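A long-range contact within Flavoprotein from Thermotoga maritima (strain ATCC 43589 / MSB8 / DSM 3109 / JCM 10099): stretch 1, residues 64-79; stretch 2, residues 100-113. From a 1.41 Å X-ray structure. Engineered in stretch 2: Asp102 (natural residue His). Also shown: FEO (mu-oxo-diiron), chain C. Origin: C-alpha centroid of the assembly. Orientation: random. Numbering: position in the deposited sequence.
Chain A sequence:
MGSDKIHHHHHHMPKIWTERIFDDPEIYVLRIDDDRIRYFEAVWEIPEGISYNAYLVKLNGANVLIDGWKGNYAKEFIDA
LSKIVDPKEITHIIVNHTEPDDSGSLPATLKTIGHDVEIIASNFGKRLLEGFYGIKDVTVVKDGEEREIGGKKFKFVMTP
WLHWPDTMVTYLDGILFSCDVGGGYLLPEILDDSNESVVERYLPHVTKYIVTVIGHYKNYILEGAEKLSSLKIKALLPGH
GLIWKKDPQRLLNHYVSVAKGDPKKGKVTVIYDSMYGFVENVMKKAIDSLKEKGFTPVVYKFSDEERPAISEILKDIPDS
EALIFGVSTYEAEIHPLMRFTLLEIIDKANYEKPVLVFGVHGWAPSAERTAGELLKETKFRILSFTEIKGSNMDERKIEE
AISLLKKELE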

# COMPACT_ATOMS: atom_id res chain seq x y z
N VAL A 64 -39.44 -17.16 -3.09
CA VAL A 64 -38.75 -15.87 -3.20
C VAL A 64 -37.28 -16.07 -2.83
O VAL A 64 -36.96 -16.36 -1.67
CB VAL A 64 -39.40 -14.81 -2.29
CG1 VAL A 64 -38.73 -13.45 -2.49
CG2 VAL A 64 -40.91 -14.75 -2.53
N LEU A 65 -36.40 -15.88 -3.80
CA LEU A 65 -34.96 -15.88 -3.56
C LEU A 65 -34.51 -14.46 -3.27
O LEU A 65 -34.92 -13.52 -3.95
CB LEU A 65 -34.22 -16.40 -4.80
CG LEU A 65 -32.70 -16.33 -4.74
CD1 LEU A 65 -32.17 -17.29 -3.69
CD2 LEU A 65 -32.14 -16.66 -6.12
N ILE A 66 -33.68 -14.31 -2.23
CA ILE A 66 -33.23 -12.99 -1.80
C ILE A 66 -31.71 -12.98 -1.86
O ILE A 66 -31.04 -13.70 -1.11
CB ILE A 66 -33.76 -12.61 -0.41
CG1 ILE A 66 -35.30 -12.65 -0.46
CG2 ILE A 66 -33.26 -11.21 0.01
CD1 ILE A 66 -35.97 -12.24 0.83
N ASP A 67 -31.17 -12.18 -2.78
CA ASP A 67 -29.73 -12.02 -3.00
C ASP A 67 -29.10 -13.31 -3.53
O ASP A 67 -29.81 -14.20 -4.00
CB ASP A 67 -29.09 -11.43 -1.74
CG ASP A 67 -29.65 -10.02 -1.40
OD1 ASP A 67 -29.97 -9.24 -2.35
OD2 ASP A 67 -29.80 -9.69 -0.21
N GLY A 68 -27.77 -13.40 -3.53
CA GLY A 68 -27.09 -14.50 -4.17
C GLY A 68 -25.65 -14.60 -3.68
O GLY A 68 -25.31 -14.11 -2.60
N TRP A 69 -24.80 -15.21 -4.50
CA TRP A 69 -23.39 -15.41 -4.18
C TRP A 69 -22.50 -14.81 -5.26
O TRP A 69 -22.93 -14.52 -6.37
CB TRP A 69 -23.03 -16.90 -4.09
CG TRP A 69 -23.63 -17.67 -2.93
CD1 TRP A 69 -24.37 -17.18 -1.91
CD2 TRP A 69 -23.51 -19.08 -2.72
NE1 TRP A 69 -24.74 -18.21 -1.07
CE2 TRP A 69 -24.23 -19.38 -1.55
CE3 TRP A 69 -22.88 -20.12 -3.41
CZ2 TRP A 69 -24.34 -20.67 -1.05
CZ3 TRP A 69 -22.99 -21.40 -2.92
CH2 TRP A 69 -23.71 -21.67 -1.74
N LYS A 70 -21.22 -14.62 -4.91
CA LYS A 70 -20.25 -14.09 -5.86
C LYS A 70 -20.15 -15.02 -7.07
O LYS A 70 -20.32 -16.23 -6.96
CB LYS A 70 -18.91 -13.96 -5.15
CG LYS A 70 -17.87 -13.16 -5.91
CD LYS A 70 -16.69 -12.85 -4.94
CE LYS A 70 -15.47 -12.27 -5.61
NZ LYS A 70 -14.60 -13.36 -6.03
N GLY A 71 -19.80 -14.43 -8.22
CA GLY A 71 -19.91 -15.14 -9.49
C GLY A 71 -19.02 -16.36 -9.62
O GLY A 71 -19.38 -17.31 -10.33
N ASN A 72 -17.84 -16.35 -8.99
CA ASN A 72 -16.97 -17.53 -9.07
C ASN A 72 -17.56 -18.74 -8.36
O ASN A 72 -17.04 -19.85 -8.52
CB ASN A 72 -15.54 -17.22 -8.58
CG ASN A 72 -15.50 -16.64 -7.17
OD1 ASN A 72 -16.33 -15.82 -6.80
ND2 ASN A 72 -14.52 -17.05 -6.39
N TYR A 73 -18.65 -18.56 -7.61
CA TYR A 73 -19.32 -19.65 -6.92
C TYR A 73 -20.72 -19.92 -7.48
O TYR A 73 -21.57 -20.51 -6.80
CB TYR A 73 -19.39 -19.32 -5.42
CG TYR A 73 -18.03 -19.22 -4.74
CD1 TYR A 73 -17.18 -20.31 -4.69
CD2 TYR A 73 -17.61 -18.04 -4.14
CE1 TYR A 73 -15.94 -20.23 -4.07
CE2 TYR A 73 -16.37 -17.94 -3.50
CZ TYR A 73 -15.54 -19.05 -3.47
OH TYR A 73 -14.30 -18.97 -2.86
N ALA A 74 -20.98 -19.51 -8.73
CA ALA A 74 -22.33 -19.63 -9.30
C ALA A 74 -22.75 -21.08 -9.45
O ALA A 74 -23.92 -21.42 -9.21
CB ALA A 74 -22.39 -18.90 -10.64
N LYS A 75 -21.84 -21.95 -9.87
CA LYS A 75 -22.17 -23.37 -10.01
C LYS A 75 -22.52 -23.96 -8.65
O LYS A 75 -23.49 -24.72 -8.52
CB LYS A 75 -21.00 -24.13 -10.63
CG LYS A 75 -21.15 -25.66 -10.63
CD LYS A 75 -19.81 -26.37 -10.70
CE LYS A 75 -19.90 -27.78 -10.12
NZ LYS A 75 -20.91 -28.61 -10.83
N GLU A 76 -21.72 -23.62 -7.64
CA GLU A 76 -22.00 -24.08 -6.28
C GLU A 76 -23.35 -23.56 -5.80
O GLU A 76 -24.09 -24.28 -5.12
CB GLU A 76 -20.87 -23.62 -5.35
CG GLU A 76 -19.53 -24.33 -5.58
CD GLU A 76 -18.63 -23.67 -6.62
OE1 GLU A 76 -19.10 -22.82 -7.41
OE2 GLU A 76 -17.42 -24.00 -6.64
N PHE A 77 -23.69 -22.32 -6.15
CA PHE A 77 -24.96 -21.74 -5.71
C PHE A 77 -26.15 -22.50 -6.31
O PHE A 77 -27.11 -22.83 -5.60
CB PHE A 77 -25.04 -20.27 -6.11
CG PHE A 77 -26.33 -19.62 -5.73
CD1 PHE A 77 -26.60 -19.32 -4.40
CD2 PHE A 77 -27.29 -19.33 -6.69
CE1 PHE A 77 -27.81 -18.75 -4.05
CE2 PHE A 77 -28.49 -18.75 -6.33
CZ PHE A 77 -28.75 -18.46 -5.02
N ILE A 78 -26.10 -22.77 -7.61
CA ILE A 78 -27.18 -23.51 -8.25
C ILE A 78 -27.34 -24.89 -7.61
O ILE A 78 -28.45 -25.32 -7.28
CB ILE A 78 -26.95 -23.61 -9.77
CG1 ILE A 78 -27.01 -22.24 -10.44
CG2 ILE A 78 -27.95 -24.56 -10.42
CD1 ILE A 78 -28.23 -21.43 -10.13
N ASP A 79 -26.22 -25.59 -7.42
CA ASP A 79 -26.30 -26.93 -6.84
C ASP A 79 -26.91 -26.88 -5.45
O ASP A 79 -27.77 -27.70 -5.11
CB ASP A 79 -24.92 -27.58 -6.82
CG ASP A 79 -24.32 -27.71 -8.21
OD1 ASP A 79 -25.09 -27.73 -9.19
OD2 ASP A 79 -23.07 -27.81 -8.32
N PRO A 100 -21.42 -7.31 -7.36
CA PRO A 100 -21.30 -8.72 -7.76
C PRO A 100 -20.92 -9.71 -6.68
O PRO A 100 -21.00 -10.91 -6.95
CB PRO A 100 -20.27 -8.68 -8.89
CG PRO A 100 -20.47 -7.35 -9.49
CD PRO A 100 -20.77 -6.43 -8.35
N ASP A 101 -20.48 -9.29 -5.48
CA ASP A 101 -20.30 -10.28 -4.43
C ASP A 101 -21.63 -10.87 -3.97
O ASP A 101 -21.66 -12.00 -3.47
CB ASP A 101 -19.57 -9.70 -3.22
CG ASP A 101 -20.26 -8.50 -2.60
OD1 ASP A 101 -20.66 -7.58 -3.32
OD2 ASP A 101 -20.41 -8.47 -1.36
N ASP A 102 -22.71 -10.13 -4.14
CA ASP A 102 -24.04 -10.61 -3.82
C ASP A 102 -24.89 -10.94 -5.04
O ASP A 102 -25.82 -11.74 -4.92
CB ASP A 102 -24.73 -9.59 -2.88
CG ASP A 102 -23.96 -9.43 -1.51
OD1 ASP A 102 -23.88 -10.43 -0.73
OD2 ASP A 102 -23.41 -8.35 -1.18
N SER A 103 -24.54 -10.44 -6.24
CA SER A 103 -25.36 -10.63 -7.44
C SER A 103 -24.69 -11.47 -8.53
O SER A 103 -25.32 -11.72 -9.57
CB SER A 103 -25.73 -9.28 -8.05
OG SER A 103 -24.61 -8.65 -8.66
N GLY A 104 -23.45 -11.91 -8.33
CA GLY A 104 -22.72 -12.52 -9.42
C GLY A 104 -23.33 -13.82 -9.92
O GLY A 104 -23.10 -14.22 -11.07
N SER A 105 -24.08 -14.51 -9.06
CA SER A 105 -24.76 -15.75 -9.41
C SER A 105 -26.08 -15.53 -10.13
O SER A 105 -26.68 -16.52 -10.57
CB SER A 105 -25.03 -16.56 -8.13
OG SER A 105 -25.73 -15.80 -7.15
N LEU A 106 -26.54 -14.29 -10.27
CA LEU A 106 -27.87 -14.04 -10.83
C LEU A 106 -28.01 -14.51 -12.27
O LEU A 106 -28.99 -15.20 -12.58
CB LEU A 106 -28.25 -12.57 -10.63
CG LEU A 106 -29.66 -12.15 -11.10
CD1 LEU A 106 -30.75 -12.99 -10.42
CD2 LEU A 106 -29.87 -10.65 -10.84
N PRO A 107 -27.09 -14.19 -13.19
CA PRO A 107 -27.29 -14.67 -14.57
C PRO A 107 -27.45 -16.17 -14.66
O PRO A 107 -28.35 -16.67 -15.36
CB PRO A 107 -26.04 -14.14 -15.31
CG PRO A 107 -25.62 -12.96 -14.53
CD PRO A 107 -25.93 -13.29 -13.08
N ALA A 108 -26.63 -16.92 -13.92
CA ALA A 108 -26.73 -18.37 -13.93
C ALA A 108 -28.05 -18.83 -13.32
O ALA A 108 -28.67 -19.79 -13.80
CB ALA A 108 -25.57 -18.96 -13.14
N THR A 109 -28.51 -18.13 -12.28
CA THR A 109 -29.78 -18.48 -11.66
C THR A 109 -30.92 -18.30 -12.64
O THR A 109 -31.80 -19.16 -12.77
CB THR A 109 -29.99 -17.63 -10.40
OG1 THR A 109 -28.91 -17.84 -9.50
CG2 THR A 109 -31.30 -18.00 -9.69
N LEU A 110 -30.93 -17.17 -13.36
CA LEU A 110 -32.02 -16.91 -14.29
C LEU A 110 -32.05 -17.96 -15.40
O LEU A 110 -33.12 -18.41 -15.82
CB LEU A 110 -31.90 -15.50 -14.87
CG LEU A 110 -32.07 -14.33 -13.89
CD1 LEU A 110 -31.85 -13.00 -14.57
CD2 LEU A 110 -33.44 -14.36 -13.24
N LYS A 111 -30.88 -18.36 -15.89
CA LYS A 111 -30.82 -19.39 -16.92
C LYS A 111 -31.33 -20.73 -16.40
O LYS A 111 -32.02 -21.47 -17.12
CB LYS A 111 -29.40 -19.54 -17.45
CG LYS A 111 -29.21 -19.07 -18.89
CD LYS A 111 -27.73 -18.96 -19.27
CE LYS A 111 -27.55 -18.44 -20.70
NZ LYS A 111 -26.10 -18.19 -21.01
N THR A 112 -30.98 -21.07 -15.16
CA THR A 112 -31.43 -22.34 -14.59
C THR A 112 -32.94 -22.33 -14.36
O THR A 112 -33.60 -23.36 -14.54
CB THR A 112 -30.69 -22.60 -13.28
OG1 THR A 112 -29.28 -22.58 -13.53
CG2 THR A 112 -31.04 -23.96 -12.72
N ILE A 113 -33.50 -21.19 -13.96
CA ILE A 113 -34.94 -21.11 -13.76
C ILE A 113 -35.66 -21.35 -15.08
O ILE A 113 -36.64 -22.09 -15.16
CB ILE A 113 -35.34 -19.78 -13.10
CG1 ILE A 113 -34.75 -19.68 -11.70
CG2 ILE A 113 -36.86 -19.66 -13.00
CD1 ILE A 113 -34.88 -18.31 -11.06
FE1 FEO C . -21.58 -4.06 -1.34
FE2 FEO C . -21.70 -7.23 -0.10
O FEO C . -21.67 -5.94 -1.46
O HOH W 1 -25.66 -12.16 -0.68
O HOH W 2 -19.07 -11.85 -9.04
O HOH W 3 -19.70 -4.57 -0.32
O HOH W 4 -19.96 -6.12 0.86

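Stretch 1 leaves strand 64-66, crosses a loop and a short 3-10 segment at 71-72, and enters helix 74-79; stretch 2 passes from the helical residues 100-103 through a type I turn, Ser103 to Leu106, into helix 106-113. The two longer helices run in broadly the same direction, at 42° and 9.4 Å at closest approach. Before them the backbones come much closer: the CA atoms of Gly71 and Gly104 lie 3.8 Å apart. Glycine suits this crossing, since a CB on Gly104 would fall 2.3 Å from Gly71 N, and one on Gly68 would fall 2.5 Å from Ser105 OG.

Ser105 is the polar link. Its OG accepts a nearly straight hydrogen bond from Trp69 N (2.9 Å, 168°), while its own N gives a weak one to Trp69 O (2.9 Å), bent to 129°. A small hydroxyl-bearing side chain in the p rotamer can thus serve the loop backbone at short range. Nearby, Lys70 CA points its hydrogen at Pro100 O (3.4 Å), and water 2 joins Gly71 N to Pro100 O.

Along the helices the contact turns apolar. Ala74 CB meets Ala108 CB at 4.0 Å, small side chains that permit close packing. Ile78 reaches farther, its CD1 lying 3.7 Å from both Thr109 CA and Thr112 OG1. Phe77 has Ser105 OG over one face and Thr109 OG1 at its edge, 3.3 Å from CE2. Both threonines can sit in this setting because their hydroxyls donate to their own helix: Thr109 OG1 to Ser105 O (2.8 Å), Thr112 OG1 to Ala108 O (2.9 Å).

Asp101 and the engineered Asp102 point their CB atoms away from stretch 1; their carboxylates bind iron, with Asp101 OD2 2.2 Å and Asp102 OD2 2.3 Å from FEO FE2.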